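Local coordinates for osmolarity sensor protein EnvZ (Escherichia coli, PDB 5XGA) that is a histidine kinase that probably senses osmolarity and passes the signal on by phosphorylation, represented here by its periplasmic domain, at residues N14-A18 with L75-M79; A64-A69 with R90-N94; L83-V89 with W101-W105. Where two conformers were deposited one is given. Residues are numbered along the deposited sequence.

In the fold
All three contacts lie around one five-stranded antiparallel sheet and the helices packed on it. Contact 1, the most buried, joins helices 10-24 and 73-83 beneath the sheet; apolar side chains and the buried amide of Asn14 lie inside, while Gln78 and Lys15 lead outward. Contact 3 pairs strands 87-92 and 99-104: regular backbone hydrogen bonds hold its middle, a tryptophan packs on the turn at one end, and Thr104 meets the bound CHAPS (CPS). Contact 2, farthest from the chain centre, uses strand 87-92 again, but meets a loop through methyl packing and waters. Ser76 OG of contact 1 bonds Val89 N of contact 3, and Trp101 NE1 of contact 3 bonds Glu92 OE2 of contact 2.

Contact 1: N14-A18 with L75-M79; sequences NKVLA and LSHQM
Two helical segments, 14-18 and 75-79, run roughly side by side: their axes come within 10.0 Å and their N-to-C directions diverge by 31° (crossing angle -31°). The CA atoms of Asn14 and Leu75 are 6.8 Å apart, those of Ala18 and Met79 only 5.5 Å, because alanine's single methyl allows close approach. Two hydrogen bonds run in series through Gln78. Extended with chi1 and chi2 t, it donates from NE2 to Asn14 OD1 (2.9 Å), while its OE1 accepts from Lys15 NZ (2.9 Å), whose long chain (chi1 m, chi2 t, chi3 and chi4 p) curls round from the exposed side. Apolar contacts centre on Met79 (chi1 t, chi2 and chi3 p): SD lies 3.6 Å from Ala18 CB, and CE 3.8 Å from Leu17 CD2. The CE methyl covers the buried, partnerless ND2 of Asn14 (chi1 t) at 3.4 Å. This near-parallel helix pair is packed on one face of the antiparallel sheet, where Met79 touches Thr87, Val89 and Leu102, Leu17 meets Val100, and Leu75 meets Val91.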
loop_
_atom_site.group_PDB
_atom_site.type_symbol
_atom_site.label_atom_id
_atom_site.label_comp_id
_atom_site.label_asym_id
_atom_site.label_seq_id
_atom_site.Cartn_x
_atom_site.Cartn_y
_atom_site.Cartn_z
ATOM N N ASN A 14 -0.355 1.882 -7.461
ATOM C CA ASN A 14 0.354 2.583 -6.390
ATOM C C ASN A 14 -0.422 3.809 -5.899
ATOM O O ASN A 14 -0.458 4.103 -4.690
ATOM C CB ASN A 14 1.755 2.993 -6.870
ATOM C CG ASN A 14 2.686 3.334 -5.731
ATOM O OD1 ASN A 14 3.137 4.487 -5.586
ATOM N ND2 ASN A 14 2.992 2.334 -4.911
ATOM N N LYS A 15 -1.031 4.538 -6.831
ATOM C CA LYS A 15 -1.800 5.726 -6.454
ATOM C C LYS A 15 -2.997 5.327 -5.614
ATOM O O LYS A 15 -3.313 5.958 -4.599
ATOM C CB LYS A 15 -2.284 6.499 -7.682
ATOM C CG LYS A 15 -1.190 7.103 -8.538
ATOM C CD LYS A 15 -1.778 8.045 -9.592
ATOM C CE LYS A 15 -1.890 9.459 -9.040
ATOM N NZ LYS A 15 -0.557 9.953 -8.563
ATOM N N VAL A 16 -3.675 4.278 -6.064
ATOM C CA VAL A 16 -4.839 3.749 -5.367
ATOM C C VAL A 16 -4.466 3.257 -3.977
ATOM O O VAL A 16 -5.073 3.637 -2.973
ATOM C CB VAL A 16 -5.468 2.599 -6.158
ATOM C CG1 VAL A 16 -6.409 1.804 -5.265
ATOM C CG2 VAL A 16 -6.178 3.150 -7.391
ATOM N N LEU A 17 -3.445 2.415 -3.933
ATOM C CA LEU A 17 -2.938 1.879 -2.681
ATOM C C LEU A 17 -2.583 2.979 -1.675
ATOM O O LEU A 17 -2.914 2.889 -0.490
ATOM C CB LEU A 17 -1.713 1.022 -2.971
ATOM C CG LEU A 17 -1.014 0.372 -1.797
ATOM C CD1 LEU A 17 -1.953 -0.583 -1.110
ATOM C CD2 LEU A 17 0.230 -0.345 -2.311
ATOM N N ALA A 18 -1.899 4.009 -2.150
ATOM C CA ALA A 18 -1.448 5.095 -1.276
ATOM C C ALA A 18 -2.623 5.797 -0.609
ATOM O O ALA A 18 -2.624 6.032 0.604
ATOM C CB ALA A 18 -0.616 6.092 -2.065
ATOM N N LEU A 75 7.908 5.265 -7.146
ATOM C CA LEU A 75 6.767 4.756 -6.383
ATOM C C LEU A 75 6.950 5.008 -4.885
ATOM O O LEU A 75 5.995 5.351 -4.184
ATOM C CB LEU A 75 6.564 3.264 -6.634
ATOM C CG LEU A 75 6.269 2.785 -8.064
ATOM C CD1 LEU A 75 5.965 1.306 -8.034
ATOM C CD2 LEU A 75 5.118 3.564 -8.715
ATOM N N SER A 76 8.173 4.816 -4.390
ATOM C CA SER A 76 8.436 5.027 -2.968
ATOM C C SER A 76 8.213 6.491 -2.569
ATOM O O SER A 76 7.644 6.774 -1.520
ATOM C CB SER A 76 9.864 4.588 -2.611
ATOM O OG SER A 76 10.080 3.217 -2.931
ATOM N N HIS A 77 8.683 7.425 -3.387
ATOM C CA HIS A 77 8.483 8.843 -3.073
ATOM C C HIS A 77 7.006 9.227 -3.194
ATOM O O HIS A 77 6.463 9.951 -2.350
ATOM C CB HIS A 77 9.324 9.722 -3.989
ATOM C CG HIS A 77 10.724 9.912 -3.517
ATOM N ND1 HIS A 77 11.086 10.923 -2.649
ATOM C CD2 HIS A 77 11.857 9.218 -3.779
ATOM C CE1 HIS A 77 12.382 10.846 -2.404
ATOM N NE2 HIS A 77 12.871 9.818 -3.075
ATOM N N GLN A 78 6.367 8.729 -4.249
ATOM C CA GLN A 78 4.949 8.987 -4.473
ATOM C C GLN A 78 4.143 8.469 -3.281
ATOM O O GLN A 78 3.249 9.142 -2.787
ATOM C CB GLN A 78 4.476 8.337 -5.781
ATOM C CG GLN A 78 2.986 8.565 -6.080
ATOM C CD GLN A 78 2.513 7.931 -7.390
ATOM O OE1 GLN A 78 1.995 8.619 -8.274
ATOM N NE2 GLN A 78 2.676 6.615 -7.510
ATOM N N MET A 79 4.477 7.276 -2.810
ATOM C CA MET A 79 3.825 6.709 -1.636
ATOM C C MET A 79 4.167 7.533 -0.391
ATOM O O MET A 79 3.281 7.893 0.381
ATOM C CB MET A 79 4.244 5.246 -1.451
ATOM C CG MET A 79 3.678 4.572 -0.198
ATOM S SD MET A 79 1.914 4.180 -0.333
ATOM C CE MET A 79 1.915 3.038 -1.735
#

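Contact 2: A64-A69 with R90-N94; sequences AGLRWA and RVEVN
Ala69 lays its methyl over the start of two side chains on the strand: CB is 3.9 Å from Arg90 CB and 4.1 Å from Glu92 CB. Here the loop that leads from helix 58-64 into the outermost strand 70-71 comes alongside strand 87-92 of the antiparallel five-stranded sheet. The closest register is Ala69 with Glu92, CA to CA 4.0 Å, a spacing that suits a residue as small as alanine. Ala69 CA also makes a CA-H...O contact with Val91 O (3.6 Å), but no direct hydrogen bond joins the segments.

The loop departs from the helix at Gly65, whose phi/psi of 147/-16 favours glycine; any CB would run into Glu92 OE2. Residues 66-68 then make a helical-angled turn, closed by Trp68 N to Gly65 O (3.2 Å) and Ala69 N to Leu66 O (2.9 Å). Residues 90-92 are extended, and the chain leaves the strand at Val93. Leu66 (chi1 t, chi2 p) brings CD1 to 3.7 Å from Arg90 NH1. Trp68 CB and Asn94 ND2, at 2.9 Å, are modelled tighter than van der Waals contact, and nothing rests on that pair.

The charged ends are held mainly by other partners: Arg90 NE forms a salt bridge with Glu88 OE2, and Glu92, extended with chi1 and chi2 t, accepts at OE2 from Trp101 NE1. Water mends the gaps between loop and strand. One molecule donates to Ala64 O (2.9 Å) and Glu92 OE2 (3.0 Å); a second donates to Leu66 O (2.6 Å) and Ala69 O (2.7 Å) while accepting from Arg90 NH1 (2.9 Å).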
loop_
_atom_site.group_PDB
_atom_site.type_symbol
_atom_site.label_atom_id
_atom_site.label_comp_id
_atom_site.label_asym_id
_atom_site.label_seq_id
_atom_site.Cartn_x
_atom_site.Cartn_y
_atom_site.Cartn_z
ATOM N N ALA A 64 9.122 -14.918 1.378
ATOM C CA ALA A 64 7.830 -15.074 0.712
ATOM C C ALA A 64 7.744 -14.353 -0.634
ATOM O O ALA A 64 6.738 -14.472 -1.350
ATOM C CB ALA A 64 6.725 -14.599 1.617
ATOM N N GLY A 65 8.790 -13.611 -0.980
ATOM C CA GLY A 65 8.835 -12.919 -2.257
ATOM C C GLY A 65 9.580 -11.600 -2.201
ATOM O O GLY A 65 9.945 -11.034 -3.230
ATOM N N LEU A 66 9.801 -11.105 -0.991
ATOM C CA LEU A 66 10.483 -9.832 -0.812
ATOM C C LEU A 66 11.877 -9.864 -1.424
ATOM O O LEU A 66 12.355 -8.872 -1.960
ATOM C CB LEU A 66 10.571 -9.481 0.669
ATOM C CG LEU A 66 11.354 -8.204 0.968
ATOM C CD1 LEU A 66 10.676 -7.007 0.324
ATOM C CD2 LEU A 66 11.491 -8.014 2.462
ATOM N N ARG A 67 12.530 -11.018 -1.361
ATOM C CA ARG A 67 13.926 -11.084 -1.770
ATOM C C ARG A 67 14.109 -10.830 -3.259
ATOM O O ARG A 67 15.155 -10.346 -3.683
ATOM C CB ARG A 67 14.525 -12.429 -1.375
ATOM C CG ARG A 67 15.137 -12.422 0.020
ATOM C CD ARG A 67 16.580 -11.971 -0.015
ATOM N NE ARG A 67 17.339 -12.733 -1.002
ATOM C CZ ARG A 67 17.945 -13.892 -0.757
ATOM N NH1 ARG A 67 17.891 -14.434 0.454
ATOM N NH2 ARG A 67 18.607 -14.510 -1.724
ATOM N N TRP A 68 13.084 -11.128 -4.050
ATOM C CA TRP A 68 13.151 -10.905 -5.490
ATOM C C TRP A 68 12.629 -9.518 -5.855
ATOM O O TRP A 68 12.766 -9.062 -6.990
ATOM C CB TRP A 68 12.351 -11.979 -6.227
ATOM C CG TRP A 68 12.504 -13.353 -5.627
ATOM C CD1 TRP A 68 11.504 -14.232 -5.314
ATOM C CD2 TRP A 68 13.732 -13.991 -5.247
ATOM N NE1 TRP A 68 12.035 -15.382 -4.774
ATOM C CE2 TRP A 68 13.401 -15.258 -4.722
ATOM C CE3 TRP A 68 15.082 -13.615 -5.306
ATOM C CZ2 TRP A 68 14.371 -16.152 -4.255
ATOM C CZ3 TRP A 68 16.045 -14.506 -4.843
ATOM C CH2 TRP A 68 15.683 -15.758 -4.325
ATOM N N ALA A 69 12.024 -8.857 -4.878
ATOM C CA ALA A 69 11.390 -7.564 -5.091
ATOM C C ALA A 69 12.426 -6.446 -5.228
ATOM O O ALA A 69 13.366 -6.369 -4.440
ATOM C CB ALA A 69 10.433 -7.261 -3.938
ATOM N N ARG A 90 8.711 -1.702 -2.737
ATOM C CA ARG A 90 9.423 -2.626 -3.614
ATOM C C ARG A 90 8.411 -3.419 -4.418
ATOM O O ARG A 90 7.299 -3.679 -3.937
ATOM C CB ARG A 90 10.323 -3.560 -2.805
ATOM C CG ARG A 90 11.412 -2.844 -2.038
ATOM C CD ARG A 90 12.474 -3.808 -1.543
ATOM N NE ARG A 90 13.227 -3.200 -0.454
ATOM C CZ ARG A 90 13.907 -3.884 0.455
ATOM N NH1 ARG A 90 13.935 -5.209 0.396
ATOM N NH2 ARG A 90 14.550 -3.244 1.424
ATOM N N VAL A 91 8.764 -3.797 -5.644
ATOM C CA VAL A 91 7.810 -4.541 -6.463
ATOM C C VAL A 91 8.402 -5.837 -6.977
ATOM O O VAL A 91 9.489 -5.865 -7.575
ATOM C CB VAL A 91 7.303 -3.733 -7.668
ATOM C CG1 VAL A 91 6.258 -4.557 -8.443
ATOM C CG2 VAL A 91 6.703 -2.398 -7.210
ATOM N N GLU A 92 7.657 -6.902 -6.724
ATOM C CA GLU A 92 7.989 -8.240 -7.179
ATOM C C GLU A 92 7.233 -8.445 -8.471
ATOM O O GLU A 92 6.012 -8.656 -8.469
ATOM C CB GLU A 92 7.614 -9.263 -6.101
ATOM C CG GLU A 92 7.572 -10.704 -6.506
ATOM C CD GLU A 92 7.127 -11.579 -5.352
ATOM O OE1 GLU A 92 7.125 -12.814 -5.497
ATOM O OE2 GLU A 92 6.773 -11.020 -4.289
ATOM N N VAL A 93 7.947 -8.306 -9.580
ATOM C CA VAL A 93 7.320 -8.385 -10.891
ATOM C C VAL A 93 7.326 -9.828 -11.356
ATOM O O VAL A 93 6.879 -10.145 -12.458
ATOM C CB VAL A 93 8.016 -7.475 -11.912
ATOM C CG1 VAL A 93 7.644 -6.016 -11.647
ATOM C CG2 VAL A 93 9.527 -7.671 -11.861
ATOM N N ASN A 94 7.834 -10.701 -10.491
ATOM C CA ASN A 94 7.626 -12.132 -10.644
ATOM C C ASN A 94 6.149 -12.424 -10.412
ATOM O O ASN A 94 5.400 -11.545 -9.969
ATOM C CB ASN A 94 8.498 -12.940 -9.668
ATOM C CG ASN A 94 9.467 -12.068 -8.870
ATOM O OD1 ASN A 94 9.766 -10.929 -9.243
ATOM N ND2 ASN A 94 9.967 -12.612 -7.764
HETATM O O HOH W 1 4.892 -12.850 -2.825
HETATM O O HOH W 2 14.060 -6.970 -1.896
#

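Contact 3: L83-V89 with W101-W105; sequences LGGPTEV and WLKTW. With CPS (3-[(3-cholamidopropyl)dimethylammonio]-1-propanesulfonate), chain B.
The indole of Trp105 (chi1 p) lies across the turn at Gly85, where a CB would run into the ring. Leu83 CB (4.1 Å from Trp105 CZ3) and Pro86 CD (3.8 Å from Trp105 CG) border it, and a weak hydrogen bond from Trp105 N to Pro86 O (3.0 Å) sets it against the turn. Gly84 turns the chain out of the helix with positive phi, and Thr87 OG1 to Gly85 O (2.9 Å) steadies the bend.

Beyond it the strands form a beta hairpin, antiparallel at 172° and 4.8 Å between axes. Glu88 and Lys103 are the hydrogen-bonded pair (Glu88 N to Lys103 O 2.8 Å, Lys103 N to Glu88 O 3.0 Å); Thr87-Thr104 and Val89-Leu102 are non-hydrogen-bonded. Val89 CG2 nests 3.9 Å from Leu102 CD1, and Leu83 CD1 3.8 Å from Thr104 CG2. Thr104 OG1 hydrogen-bonds O2 of the bound CPS (CHAPS) at 2.6 Å. Thr87, Val89 and Leu102 rest on Met79 of helix 73-83, whereas Glu88 and Lys103, on the other face, touch Trp111 of strand 110-115.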
loop_
_atom_site.group_PDB
_atom_site.type_symbol
_atom_site.label_atom_id
_atom_site.label_comp_id
_atom_site.label_asym_id
_atom_site.label_seq_id
_atom_site.Cartn_x
_atom_site.Cartn_y
_atom_site.Cartn_z
ATOM N N LEU A 83 1.381 9.220 2.108
ATOM C CA LEU A 83 1.242 8.717 3.475
ATOM C C LEU A 83 1.788 9.710 4.478
ATOM O O LEU A 83 1.486 9.623 5.669
ATOM C CB LEU A 83 1.959 7.376 3.654
ATOM C CG LEU A 83 1.497 6.233 2.743
ATOM C CD1 LEU A 83 2.050 4.902 3.239
ATOM C CD2 LEU A 83 -0.027 6.191 2.637
ATOM N N GLY A 84 2.625 10.626 4.000
ATOM C CA GLY A 84 3.163 11.689 4.839
ATOM C C GLY A 84 4.292 11.289 5.772
ATOM O O GLY A 84 4.432 11.849 6.861
ATOM N N GLY A 85 5.104 10.330 5.347
ATOM C CA GLY A 85 6.241 9.876 6.132
ATOM C C GLY A 85 7.135 8.976 5.299
ATOM O O GLY A 85 6.720 8.536 4.227
ATOM N N PRO A 86 8.369 8.709 5.777
ATOM C CA PRO A 86 9.334 7.902 5.020
ATOM C C PRO A 86 8.808 6.511 4.712
ATOM O O PRO A 86 8.366 5.778 5.609
ATOM C CB PRO A 86 10.545 7.829 5.955
ATOM C CG PRO A 86 10.453 9.085 6.764
ATOM C CD PRO A 86 8.975 9.283 6.991
ATOM N N THR A 87 8.895 6.137 3.444
ATOM C CA THR A 87 8.325 4.881 2.998
ATOM C C THR A 87 9.252 4.173 2.024
ATOM O O THR A 87 10.053 4.810 1.337
ATOM C CB THR A 87 6.952 5.122 2.342
ATOM O OG1 THR A 87 6.118 5.852 3.252
ATOM C CG2 THR A 87 6.286 3.813 1.983
ATOM N N GLU A 88 9.146 2.849 1.976
ATOM C CA GLU A 88 9.833 2.062 0.971
ATOM C C GLU A 88 8.793 1.239 0.198
ATOM O O GLU A 88 7.976 0.563 0.804
ATOM C CB GLU A 88 10.876 1.146 1.620
ATOM C CG GLU A 88 11.367 -0.010 0.756
ATOM C CD GLU A 88 12.338 0.414 -0.313
ATOM O OE1 GLU A 88 12.062 1.425 -0.984
ATOM O OE2 GLU A 88 13.374 -0.268 -0.489
ATOM N N VAL A 89 8.820 1.325 -1.128
ATOM C CA VAL A 89 7.989 0.475 -1.967
ATOM C C VAL A 89 8.896 -0.392 -2.826
ATOM O O VAL A 89 9.750 0.115 -3.552
ATOM C CB VAL A 89 7.043 1.291 -2.876
ATOM C CG1 VAL A 89 6.388 0.388 -3.923
ATOM C CG2 VAL A 89 5.985 2.056 -2.030
ATOM N N TRP A 101 5.390 -4.612 -2.185
ATOM C CA TRP A 101 5.871 -4.764 -0.823
ATOM C C TRP A 101 6.127 -3.361 -0.278
ATOM O O TRP A 101 6.831 -2.581 -0.906
ATOM C CB TRP A 101 7.146 -5.612 -0.779
ATOM C CG TRP A 101 6.909 -7.060 -1.093
ATOM C CD1 TRP A 101 6.904 -7.649 -2.328
ATOM C CD2 TRP A 101 6.645 -8.101 -0.148
ATOM N NE1 TRP A 101 6.640 -8.995 -2.208
ATOM C CE2 TRP A 101 6.484 -9.295 -0.875
ATOM C CE3 TRP A 101 6.530 -8.136 1.247
ATOM C CZ2 TRP A 101 6.213 -10.514 -0.254
ATOM C CZ3 TRP A 101 6.262 -9.343 1.865
ATOM C CH2 TRP A 101 6.103 -10.518 1.115
ATOM N N LEU A 102 5.538 -3.062 0.877
ATOM C CA LEU A 102 5.506 -1.715 1.429
ATOM C C LEU A 102 5.961 -1.740 2.882
ATOM O O LEU A 102 5.507 -2.579 3.662
ATOM C CB LEU A 102 4.083 -1.134 1.325
ATOM C CG LEU A 102 3.773 0.140 2.099
ATOM C CD1 LEU A 102 4.476 1.342 1.473
ATOM C CD2 LEU A 102 2.282 0.384 2.186
ATOM N N LYS A 103 6.875 -0.836 3.233
ATOM C CA LYS A 103 7.256 -0.624 4.618
ATOM C C LYS A 103 7.213 0.877 4.902
ATOM O O LYS A 103 7.604 1.679 4.052
ATOM C CB LYS A 103 8.654 -1.205 4.900
ATOM C CG LYS A 103 9.099 -1.028 6.349
ATOM C CD LYS A 103 10.366 -1.807 6.676
ATOM C CE LYS A 103 10.046 -3.244 7.109
ATOM N NZ LYS A 103 11.265 -3.918 7.652
ATOM N N THR A 104 6.710 1.260 6.074
ATOM C CA THR A 104 6.631 2.683 6.427
ATOM C C THR A 104 7.269 2.971 7.760
ATOM O O THR A 104 7.535 2.061 8.543
ATOM C CB THR A 104 5.184 3.216 6.514
ATOM O OG1 THR A 104 4.629 2.890 7.800
ATOM C CG2 THR A 104 4.304 2.671 5.372
ATOM N N TRP A 105 7.467 4.258 8.023
ATOM C CA TRP A 105 8.155 4.689 9.232
ATOM C C TRP A 105 7.337 4.338 10.467
ATOM O O TRP A 105 7.883 4.235 11.566
ATOM C CB TRP A 105 8.431 6.195 9.187
ATOM C CG TRP A 105 7.214 7.046 9.473
ATOM C CD1 TRP A 105 6.959 7.744 10.619
ATOM C CD2 TRP A 105 6.096 7.281 8.605
ATOM N NE1 TRP A 105 5.755 8.404 10.516
ATOM C CE2 TRP A 105 5.203 8.135 9.291
ATOM C CE3 TRP A 105 5.760 6.851 7.316
ATOM C CZ2 TRP A 105 3.995 8.567 8.734
ATOM C CZ3 TRP A 105 4.563 7.283 6.760
ATOM C CH2 TRP A 105 3.694 8.133 7.470
HETATM C C1 CPS B . -0.208 0.627 7.449
HETATM C C2 CPS B . -0.630 -0.394 8.480
HETATM C C3 CPS B . -1.824 1.426 9.806
HETATM C C4 CPS B . -2.086 2.037 11.162
HETATM C C5 CPS B . -2.532 1.011 12.149
HETATM C C6 CPS B . -1.502 -0.088 12.171
HETATM C C7 CPS B . -1.863 -0.980 13.320
HETATM C C8 CPS B . -2.374 0.026 14.327
HETATM C C9 CPS B . -2.475 1.377 13.618
HETATM C C10 CPS B . -3.927 0.562 11.733
HETATM C C11 CPS B . -1.972 -0.929 8.039
HETATM C C12 CPS B . 1.200 1.139 7.686
HETATM C C13 CPS B . 2.171 -0.013 7.643
HETATM C C14 CPS B . 1.818 -0.978 8.764
HETATM C C15 CPS B . 0.418 -1.506 8.569
HETATM C C16 CPS B . 0.099 -2.544 9.632
HETATM C C17 CPS B . -0.262 -1.926 10.980
HETATM C C18 CPS B . -1.296 -0.789 10.842
HETATM C C19 CPS B . -0.852 0.254 9.842
HETATM C C20 CPS B . -3.592 2.256 14.219
HETATM C C21 CPS B . -3.938 3.526 13.435
HETATM C C22 CPS B . -3.313 2.598 15.679
HETATM C C23 CPS B . -4.453 3.202 16.480
HETATM C C24 CPS B . -4.298 2.844 17.953
HETATM C C25 CPS B . -5.142 1.568 19.886
HETATM C C26 CPS B . -6.200 0.515 20.270
HETATM C C27 CPS B . -6.100 -0.013 21.713
HETATM C C28 CPS B . -8.419 0.094 22.262
HETATM C C29 CPS B . -7.585 -1.811 21.113
HETATM C C30 CPS B . -6.912 -1.535 23.373
HETATM N N1 CPS B . -5.184 1.994 18.478
HETATM N N2 CPS B . -7.270 -0.810 22.137
HETATM O O1 CPS B . -3.410 3.321 18.648
HETATM O O2 CPS B . 3.501 0.499 7.721
HETATM O O3 CPS B . 0.922 -1.532 11.675
HETATM O O4 CPS B . -0.879 2.587 11.621
#